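Local coordinates for transmembrane protease (Mus musculus, PDB 2E7V), which probably cleaves proteins as a membrane-anchored serine protease, this SEA domain being a probably extracellular module that in some relatives undergoes autoproteolysis, at residues Lys2-Ile13 with Val69-Ser79. Numbering follows the deposited sequence.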
loop_
_atom_site.group_PDB
_atom_site.type_symbol
_atom_site.label_atom_id
_atom_site.label_comp_id
_atom_site.label_asym_id
_atom_site.label_seq_id
_atom_site.Cartn_x
_atom_site.Cartn_y
_atom_site.Cartn_z
ATOM N N LYS A 2 19.241 17.748 -3.296
ATOM C CA LYS A 2 19.191 16.265 -3.428
ATOM C C LYS A 2 18.470 15.834 -4.704
ATOM O O LYS A 2 18.312 16.629 -5.627
ATOM C CB LYS A 2 18.503 15.663 -2.207
ATOM C CG LYS A 2 17.161 16.276 -1.866
ATOM C CD LYS A 2 16.520 15.528 -0.709
ATOM C CE LYS A 2 17.429 15.495 0.516
ATOM N NZ LYS A 2 16.841 14.699 1.634
ATOM N N LYS A 3 18.028 14.579 -4.754
ATOM C CA LYS A 3 17.340 14.060 -5.937
ATOM C C LYS A 3 16.050 13.316 -5.595
ATOM O O LYS A 3 15.889 12.800 -4.491
ATOM C CB LYS A 3 18.274 13.127 -6.709
ATOM C CG LYS A 3 18.672 11.892 -5.920
ATOM C CD LYS A 3 20.158 11.598 -6.040
ATOM C CE LYS A 3 20.555 11.264 -7.465
ATOM N NZ LYS A 3 22.018 10.978 -7.563
ATOM N N ALA A 4 15.140 13.251 -6.561
ATOM C CA ALA A 4 13.865 12.575 -6.368
ATOM C C ALA A 4 13.877 11.162 -6.938
ATOM O O ALA A 4 14.478 10.908 -7.984
ATOM C CB ALA A 4 12.749 13.387 -7.024
ATOM N N TYR A 5 13.206 10.247 -6.241
ATOM C CA TYR A 5 13.104 8.855 -6.665
ATOM C C TYR A 5 11.652 8.417 -6.588
ATOM O O TYR A 5 10.921 8.819 -5.677
ATOM C CB TYR A 5 13.925 7.948 -5.741
ATOM C CG TYR A 5 15.401 7.853 -6.057
ATOM C CD1 TYR A 5 16.315 7.462 -5.080
ATOM C CD2 TYR A 5 15.883 8.125 -7.338
ATOM C CE1 TYR A 5 17.675 7.343 -5.368
ATOM C CE2 TYR A 5 17.239 8.007 -7.639
ATOM C CZ TYR A 5 18.128 7.617 -6.651
ATOM O OH TYR A 5 19.466 7.490 -6.954
ATOM N N PHE A 6 11.237 7.593 -7.543
ATOM C CA PHE A 6 9.890 7.049 -7.554
ATOM C C PHE A 6 9.955 5.529 -7.519
ATOM O O PHE A 6 10.807 4.905 -8.171
ATOM C CB PHE A 6 9.134 7.476 -8.811
ATOM C CG PHE A 6 8.711 8.910 -8.806
ATOM C CD1 PHE A 6 7.545 9.301 -8.160
ATOM C CD2 PHE A 6 9.482 9.879 -9.450
ATOM C CE1 PHE A 6 7.145 10.639 -8.150
ATOM C CE2 PHE A 6 9.092 11.223 -9.448
ATOM C CZ PHE A 6 7.920 11.602 -8.797
ATOM N N TYR A 7 9.048 4.941 -6.752
ATOM C CA TYR A 7 8.941 3.504 -6.645
ATOM C C TYR A 7 7.460 3.189 -6.764
ATOM O O TYR A 7 6.613 3.983 -6.362
ATOM C CB TYR A 7 9.460 3.016 -5.291
ATOM C CG TYR A 7 10.949 3.149 -5.161
ATOM C CD1 TYR A 7 11.802 2.086 -5.482
ATOM C CD2 TYR A 7 11.516 4.368 -4.795
ATOM C CE1 TYR A 7 13.197 2.247 -5.448
ATOM C CE2 TYR A 7 12.889 4.538 -4.759
ATOM C CZ TYR A 7 13.724 3.482 -5.085
ATOM O OH TYR A 7 15.084 3.691 -5.056
ATOM N N HIS A 8 7.150 2.035 -7.330
ATOM C CA HIS A 8 5.768 1.611 -7.461
ATOM C C HIS A 8 5.677 0.114 -7.261
ATOM O O HIS A 8 6.635 -0.615 -7.526
ATOM C CB HIS A 8 5.194 1.997 -8.835
ATOM C CG HIS A 8 5.792 1.253 -9.990
ATOM N ND1 HIS A 8 6.975 1.629 -10.589
ATOM C CD2 HIS A 8 5.365 0.154 -10.658
ATOM C CE1 HIS A 8 7.251 0.794 -11.576
ATOM N NE2 HIS A 8 6.289 -0.111 -11.639
ATOM N N SER A 9 4.526 -0.334 -6.772
ATOM C CA SER A 9 4.285 -1.744 -6.544
ATOM C C SER A 9 2.796 -2.009 -6.650
ATOM O O SER A 9 1.977 -1.081 -6.578
ATOM C CB SER A 9 4.765 -2.146 -5.145
ATOM O OG SER A 9 6.035 -1.581 -4.873
ATOM N N SER A 10 2.450 -3.277 -6.842
ATOM C CA SER A 10 1.055 -3.690 -6.901
ATOM C C SER A 10 0.825 -4.434 -5.594
ATOM O O SER A 10 1.446 -5.473 -5.335
ATOM C CB SER A 10 0.811 -4.616 -8.089
ATOM O OG SER A 10 0.962 -3.913 -9.310
ATOM N N PHE A 11 -0.038 -3.877 -4.757
ATOM C CA PHE A 11 -0.334 -4.458 -3.459
ATOM C C PHE A 11 -1.655 -5.192 -3.449
ATOM O O PHE A 11 -2.679 -4.661 -3.899
ATOM C CB PHE A 11 -0.448 -3.373 -2.394
ATOM C CG PHE A 11 0.830 -2.662 -2.092
ATOM C CD1 PHE A 11 1.704 -3.158 -1.120
ATOM C CD2 PHE A 11 1.138 -1.464 -2.729
ATOM C CE1 PHE A 11 2.870 -2.452 -0.785
ATOM C CE2 PHE A 11 2.289 -0.764 -2.405
ATOM C CZ PHE A 11 3.160 -1.260 -1.424
ATOM N N GLN A 12 -1.646 -6.398 -2.910
ATOM C CA GLN A 12 -2.890 -7.142 -2.784
ATOM C C GLN A 12 -3.672 -6.409 -1.683
ATOM O O GLN A 12 -3.149 -6.185 -0.592
ATOM C CB GLN A 12 -2.608 -8.585 -2.354
ATOM C CG GLN A 12 -2.048 -9.479 -3.456
ATOM C CD GLN A 12 -0.610 -9.893 -3.211
ATOM O OE1 GLN A 12 0.332 -9.242 -3.678
ATOM N NE2 GLN A 12 -0.429 -10.979 -2.466
ATOM N N ILE A 13 -4.914 -6.024 -1.960
ATOM C CA ILE A 13 -5.712 -5.318 -0.963
ATOM C C ILE A 13 -6.603 -6.348 -0.286
ATOM O O ILE A 13 -7.671 -6.699 -0.784
ATOM C CB ILE A 13 -6.555 -4.189 -1.620
ATOM C CG1 ILE A 13 -5.627 -3.233 -2.390
ATOM C CG2 ILE A 13 -7.324 -3.411 -0.552
ATOM C CD1 ILE A 13 -4.455 -2.662 -1.551
ATOM N N VAL A 69 -9.026 -7.376 -4.873
ATOM C CA VAL A 69 -8.522 -6.109 -5.385
ATOM C C VAL A 69 -7.008 -5.952 -5.262
ATOM O O VAL A 69 -6.397 -6.409 -4.294
ATOM C CB VAL A 69 -9.183 -4.923 -4.626
ATOM C CG1 VAL A 69 -8.739 -3.589 -5.237
ATOM C CG2 VAL A 69 -10.703 -5.070 -4.642
ATOM N N VAL A 70 -6.405 -5.309 -6.258
ATOM C CA VAL A 70 -4.973 -5.025 -6.242
ATOM C C VAL A 70 -4.837 -3.542 -6.525
ATOM O O VAL A 70 -5.502 -3.017 -7.419
ATOM C CB VAL A 70 -4.191 -5.792 -7.316
ATOM C CG1 VAL A 70 -2.789 -5.198 -7.441
ATOM C CG2 VAL A 70 -4.088 -7.247 -6.945
ATOM N N ALA A 71 -3.989 -2.868 -5.758
ATOM C CA ALA A 71 -3.791 -1.440 -5.938
ATOM C C ALA A 71 -2.395 -1.134 -6.471
ATOM O O ALA A 71 -1.396 -1.595 -5.915
ATOM C CB ALA A 71 -4.015 -0.720 -4.617
ATOM N N ASP A 72 -2.325 -0.399 -7.574
ATOM C CA ASP A 72 -1.027 -0.013 -8.108
ATOM C C ASP A 72 -0.744 1.319 -7.421
ATOM O O ASP A 72 -1.503 2.281 -7.559
ATOM C CB ASP A 72 -1.062 0.136 -9.626
ATOM C CG ASP A 72 -1.413 -1.168 -10.326
ATOM O OD1 ASP A 72 -1.000 -2.247 -9.843
ATOM O OD2 ASP A 72 -2.095 -1.114 -11.361
ATOM N N VAL A 73 0.349 1.340 -6.667
ATOM C CA VAL A 73 0.751 2.488 -5.854
ATOM C C VAL A 73 2.109 3.092 -6.212
ATOM O O VAL A 73 3.100 2.364 -6.386
ATOM C CB VAL A 73 0.792 2.055 -4.355
ATOM C CG1 VAL A 73 1.236 3.216 -3.458
ATOM C CG2 VAL A 73 -0.565 1.519 -3.939
ATOM N N VAL A 74 2.157 4.418 -6.320
ATOM C CA VAL A 74 3.411 5.110 -6.614
ATOM C C VAL A 74 3.870 5.776 -5.315
ATOM O O VAL A 74 3.054 6.336 -4.586
ATOM C CB VAL A 74 3.239 6.217 -7.696
ATOM C CG1 VAL A 74 4.468 7.121 -7.712
ATOM C CG2 VAL A 74 3.066 5.590 -9.079
ATOM N N MET A 75 5.164 5.692 -5.025
ATOM C CA MET A 75 5.727 6.306 -3.828
ATOM C C MET A 75 6.901 7.189 -4.245
ATOM O O MET A 75 7.790 6.739 -4.992
ATOM C CB MET A 75 6.203 5.233 -2.829
ATOM C CG MET A 75 5.082 4.369 -2.217
ATOM S SD MET A 75 5.700 2.762 -1.567
ATOM C CE MET A 75 5.879 1.904 -3.120
ATOM N N LYS A 76 6.894 8.441 -3.778
ATOM C CA LYS A 76 7.956 9.407 -4.088
ATOM C C LYS A 76 8.852 9.714 -2.889
ATOM O O LYS A 76 8.351 10.007 -1.789
ATOM C CB LYS A 76 7.365 10.733 -4.582
ATOM C CG LYS A 76 8.433 11.786 -4.899
ATOM C CD LYS A 76 7.863 13.049 -5.517
ATOM C CE LYS A 76 8.992 13.952 -6.011
ATOM N NZ LYS A 76 8.492 15.165 -6.698
ATOM N N PHE A 77 10.166 9.667 -3.116
ATOM C CA PHE A 77 11.164 9.947 -2.078
ATOM C C PHE A 77 12.208 10.964 -2.535
ATOM O O PHE A 77 12.493 11.093 -3.728
ATOM C CB PHE A 77 11.914 8.669 -1.659
ATOM C CG PHE A 77 11.027 7.581 -1.149
ATOM C CD1 PHE A 77 10.355 6.740 -2.036
ATOM C CD2 PHE A 77 10.814 7.427 0.224
ATOM C CE1 PHE A 77 9.478 5.762 -1.567
ATOM C CE2 PHE A 77 9.938 6.450 0.705
ATOM C CZ PHE A 77 9.268 5.616 -0.197
ATOM N N ARG A 78 12.776 11.674 -1.566
ATOM C CA ARG A 78 13.820 12.657 -1.822
ATOM C C ARG A 78 15.078 12.033 -1.209
ATOM O O ARG A 78 14.996 11.377 -0.169
ATOM C CB ARG A 78 13.516 13.974 -1.097
ATOM C CG ARG A 78 13.715 13.894 0.422
ATOM C CD ARG A 78 13.719 15.261 1.124
ATOM N NE ARG A 78 12.390 15.722 1.529
ATOM C CZ ARG A 78 11.480 16.223 0.703
ATOM N NH1 ARG A 78 11.745 16.337 -0.593
ATOM N NH2 ARG A 78 10.301 16.612 1.172
ATOM N N SER A 79 16.230 12.211 -1.845
ATOM C CA SER A 79 17.467 11.660 -1.293
ATOM C C SER A 79 18.636 11.863 -2.247
ATOM O O SER A 79 18.934 12.990 -2.638
ATOM C CB SER A 79 17.297 10.171 -0.981
ATOM O OG SER A 79 18.225 9.745 0.005
HETATM O O HOH W 1 -9.279 -8.465 -2.269
#
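Phe6 lies across the aliphatic chain of Lys76 on the outer face of two antiparallel strands, 4-13 and 69-78. With CG opposite the backbone N (chi1 179°) and every later torsion extended, Lys76 runs obliquely past CD1, CE1 and CZ of the ring, from its CB to its CE, its CD 3.6 Å from Phe6 CZ; Val74 CG1 adds a methyl 3.8 Å from Phe6 CD1. Further along this face, Ser10 OG donates to Asp72 OD1 (2.6 Å), nearly in line with that carboxylate C-O bond, while Asp72 OD2 forms a salt bridge with Arg63. Paired backbone bonds tie Tyr5 to Phe77, Tyr7 to Met75, Ser9 to Val73 and Phe11 to Ala71; Val73 N to Ser9 O is almost straight (177°). These are the two central strands of the SEA domain's alpha/beta sandwich, whose helices 28-46 and 85-96 pack on the other face. There Tyr7 CD2 meets Phe77 CD1 at 3.8 Å, the ring planes turned 76° apart, and Tyr7 OH hydrogen-bonds to the backbone O of Arg85. Phe11 sets CD2 3.6 Å from Val73 CG2, and Ile13 CD1 reaches Ala71 CB at 3.7 Å, both Ile13 and Ala71 touching Ile37. At the Ile13 end a water bridges Ile13 O and Val69 N.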